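Local coordinates for protein AAR187Cp (Eremothecium gossypii, PDB 3ZIL) that probably regulates cohesin and the establishment of sister-chromatid cohesion, as the fungal Wpl1 protein, through the helical Wap1 domain that makes up this fragment, at residues K233-T238 with L285-S290. Numbering follows the deposited sequence.
Sequences KLTNHT and LLNIVS
N287 meets N236 through their side-chain amides. N287 ND2 donates to N236 OD1 at 2.9 Å, with an N-H...O angle of 180°. The two amide planes stand 84° apart. The acceptor lies in the amide plane of N287, but the donor comes from above the carbonyl plane of N236, not along a lone pair. N236 CG lies beside its backbone N, chi1 -75°, which brings OD1 over to N287 although the side chain sets off away from that segment.

T235 supplies the packing. Its CB is 4.0 Å from N287 CB, and its OG1 is 3.0 Å from N287 ND2. The T235 hydroxyl is folded back over its own backbone, flanked by N and C. There it hydrogen-bonds to L231 O, one turn back in its own helix.

One water bridges the segments, donating to T235 O at 2.7 Å and to N287 O at 3.0 Å. A second lies close to N236 OD1 and N287 OD1, 2.8 Å from the latter.

N236 ND2 makes hydrogen bonds to the backbone of a bound peptide, and N287 also packs on an apolar side chain of that peptide. R370 NH1 bonds N287 OD1. A leucine at N287 would probably leave N236 OD1 without its direct amide donor, R370 without this acceptor and the N236 amide freer to turn.

The contact joins the C-terminal part of helix 225-235, with N236 following, to that of helix 272-289 in the all-helical Wap1 domain. It is small and mainly polar, resting on one direct side-chain bond and a water bridge between T235 O and N287 O. N287 thus touches the peptide and also supports N236: its bond to OD1 probably helps fix the rotation of the N236 amide, together with the bonds from ND2 to the peptide backbone.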
ATOM      1  N   LYS A 233       6.012  -7.546  -1.774  1.00 20.17           N
ATOM      2  CA  LYS A 233       6.471  -6.836  -2.911  1.00 20.23           C
ATOM      3  C   LYS A 233       7.874  -6.309  -2.780  1.00 20.50           C
ATOM      4  O   LYS A 233       8.606  -6.415  -3.701  1.00 20.11           O
ATOM      5  CB  LYS A 233       5.515  -5.749  -3.401  1.00 22.16           C
ATOM      6  CG  LYS A 233       5.656  -5.504  -4.901  1.00 25.50           C
ATOM      7  CD  LYS A 233       4.476  -4.889  -5.617  1.00 27.77           C
ATOM      8  CE  LYS A 233       4.845  -4.406  -7.005  1.00 30.55           C
ATOM      9  NZ  LYS A 233       3.977  -3.360  -7.594  1.00 28.73           N
ATOM     10  N   LEU A 234       8.238  -5.780  -1.631  1.00 18.63           N
ATOM     11  CA  LEU A 234       9.615  -5.270  -1.472  1.00 18.18           C
ATOM     12  C   LEU A 234      10.613  -6.451  -1.450  1.00 19.81           C
ATOM     13  O   LEU A 234      11.680  -6.373  -2.024  1.00 19.18           O
ATOM     14  CB  LEU A 234       9.752  -4.410  -0.226  1.00 18.00           C
ATOM     15  CG  LEU A 234       8.930  -3.090  -0.094  1.00 16.72           C
ATOM     16  CD1 LEU A 234       8.689  -2.659   1.376  1.00 15.32           C
ATOM     17  CD2 LEU A 234       9.704  -2.059  -0.882  1.00 17.14           C
ATOM     18  N   THR A 235      10.230  -7.537  -0.788  1.00 19.70           N
ATOM     19  CA  THR A 235      11.095  -8.678  -0.680  1.00 21.13           C
ATOM     20  C   THR A 235      11.228  -9.534  -1.949  1.00 22.63           C
ATOM     21  O   THR A 235      12.014 -10.498  -1.942  1.00 19.92           O
ATOM     22  CB  THR A 235      10.803  -9.519   0.558  1.00 20.23           C
ATOM     23  OG1 THR A 235       9.421  -9.901   0.603  1.00 19.04           O
ATOM     24  CG2 THR A 235      11.176  -8.768   1.818  1.00 18.59           C
ATOM     25  N   ASN A 236      10.486  -9.182  -3.026  1.00 20.79           N
ATOM     26  CA  ASN A 236      10.611  -9.824  -4.315  1.00 21.99           C
ATOM     27  C   ASN A 236      12.001  -9.502  -4.865  1.00 23.93           C
ATOM     28  O   ASN A 236      12.552 -10.258  -5.637  1.00 25.50           O
ATOM     29  CB  ASN A 236       9.558  -9.326  -5.331  1.00 22.55           C
ATOM     30  CG  ASN A 236       8.152  -9.871  -5.075  1.00 22.34           C
ATOM     31  OD1 ASN A 236       7.973 -10.906  -4.417  1.00 21.64           O
ATOM     32  ND2 ASN A 236       7.144  -9.219  -5.671  1.00 18.91           N
ATOM     33  N   HIS A 237      12.564  -8.362  -4.477  1.00 25.49           N
ATOM     34  CA  HIS A 237      13.917  -7.979  -4.915  1.00 24.31           C
ATOM     35  C   HIS A 237      14.884  -8.453  -3.914  1.00 27.01           C
ATOM     36  O   HIS A 237      14.929  -7.945  -2.775  1.00 26.05           O
ATOM     37  CB  HIS A 237      13.964  -6.454  -5.042  1.00 22.74           C
ATOM     38  CG  HIS A 237      12.880  -5.934  -5.924  1.00 21.78           C
ATOM     39  ND1 HIS A 237      12.969  -5.986  -7.255  1.00 20.19           N
ATOM     40  CD2 HIS A 237      11.588  -5.442  -5.619  1.00 21.93           C
ATOM     41  CE1 HIS A 237      11.819  -5.548  -7.792  1.00 22.97           C
ATOM     42  NE2 HIS A 237      10.980  -5.202  -6.770  1.00 20.81           N
ATOM     43  N   THR A 238      15.642  -9.481  -4.293  1.00 32.14           N
ATOM     44  CA  THR A 238      16.486 -10.188  -3.338  1.00 31.05           C
ATOM     45  C   THR A 238      17.580  -9.284  -2.836  1.00 31.29           C
ATOM     46  O   THR A 238      18.011  -9.435  -1.691  1.00 30.84           O
ATOM     47  CB  THR A 238      17.078 -11.511  -3.900  1.00 33.94           C
ATOM     48  OG1 THR A 238      17.697 -11.227  -5.131  1.00 37.46           O
ATOM     49  CG2 THR A 238      15.967 -12.500  -4.187  1.00 31.59           C
ATOM     50  N   LEU A 285       7.097 -15.060   4.617  1.00 18.25           N
ATOM     51  CA  LEU A 285       8.068 -16.082   4.985  1.00 19.05           C
ATOM     52  C   LEU A 285       8.829 -16.693   3.774  1.00 18.72           C
ATOM     53  O   LEU A 285      10.083 -16.773   3.799  1.00 20.05           O
ATOM     54  CB  LEU A 285       7.453 -17.178   5.829  1.00 18.15           C
ATOM     55  CG  LEU A 285       7.195 -16.644   7.264  1.00 17.85           C
ATOM     56  CD1 LEU A 285       6.235 -17.535   8.029  1.00 21.84           C
ATOM     57  CD2 LEU A 285       8.546 -16.515   7.959  1.00 18.30           C
ATOM     58  N   LEU A 286       8.083 -17.156   2.789  1.00 18.47           N
ATOM     59  CA  LEU A 286       8.649 -17.819   1.605  1.00 20.14           C
ATOM     60  C   LEU A 286       9.673 -16.933   0.878  1.00 21.06           C
ATOM     61  O   LEU A 286      10.770 -17.405   0.511  1.00 23.44           O
ATOM     62  CB  LEU A 286       7.524 -18.284   0.648  1.00 18.34           C
ATOM     63  CG  LEU A 286       8.025 -19.072  -0.612  1.00 17.82           C
ATOM     64  CD1 LEU A 286       8.618 -20.413  -0.200  1.00 18.03           C
ATOM     65  CD2 LEU A 286       6.870 -19.320  -1.609  1.00 18.51           C
ATOM     66  N   ASN A 287       9.295 -15.661   0.695  1.00 18.06           N
ATOM     67  CA  ASN A 287      10.153 -14.673   0.108  1.00 19.25           C
ATOM     68  C   ASN A 287      11.469 -14.596   0.890  1.00 18.99           C
ATOM     69  O   ASN A 287      12.539 -14.551   0.312  1.00 23.60           O
ATOM     70  CB  ASN A 287       9.463 -13.300   0.003  1.00 16.76           C
ATOM     71  CG  ASN A 287       9.102 -12.957  -1.459  1.00 18.05           C
ATOM     72  OD1 ASN A 287       9.153 -13.848  -2.346  1.00 18.08           O
ATOM     73  ND2 ASN A 287       8.723 -11.693  -1.715  1.00 15.14           N
ATOM     74  N   ILE A 288      11.392 -14.668   2.202  1.00 18.28           N
ATOM     75  CA  ILE A 288      12.628 -14.476   3.018  1.00 19.13           C
ATOM     76  C   ILE A 288      13.366 -15.816   3.092  1.00 24.11           C
ATOM     77  O   ILE A 288      14.597 -15.869   2.831  1.00 24.63           O
ATOM     78  CB  ILE A 288      12.277 -13.994   4.462  1.00 19.81           C
ATOM     79  CG1 ILE A 288      11.602 -12.601   4.435  1.00 16.44           C
ATOM     80  CG2 ILE A 288      13.515 -13.937   5.392  1.00 16.49           C
ATOM     81  CD1 ILE A 288      10.813 -12.296   5.684  1.00 19.25           C
ATOM     82  N   VAL A 289      12.643 -16.899   3.453  1.00 23.37           N
ATOM     83  CA  VAL A 289      13.364 -18.127   3.752  1.00 23.78           C
ATOM     84  C   VAL A 289      13.940 -18.884   2.555  1.00 27.07           C
ATOM     85  O   VAL A 289      14.912 -19.638   2.775  1.00 24.57           O
ATOM     86  CB  VAL A 289      12.577 -19.131   4.590  1.00 22.83           C
ATOM     87  CG1 VAL A 289      12.141 -18.467   5.896  1.00 23.17           C
ATOM     88  CG2 VAL A 289      11.442 -19.744   3.767  1.00 20.73           C
ATOM     89  N   SER A 290      13.357 -18.717   1.339  1.00 24.43           N
ATOM     90  CA  SER A 290      13.899 -19.343   0.125  1.00 24.00           C
ATOM     91  C   SER A 290      15.150 -18.589  -0.348  1.00 25.19           C
ATOM     92  O   SER A 290      15.883 -19.060  -1.192  1.00 25.91           O
ATOM     93  CB  SER A 290      12.853 -19.344  -0.985  1.00 25.64           C
ATOM     94  OG  SER A 290      12.618 -18.012  -1.421  1.00 28.09           O
TER
HETATM   95  O   HOH W   1      12.434 -13.123  -2.270  1.00 18.92           O
HETATM   96  O   HOH W   2       9.290 -13.415  -5.125  1.00 26.90           O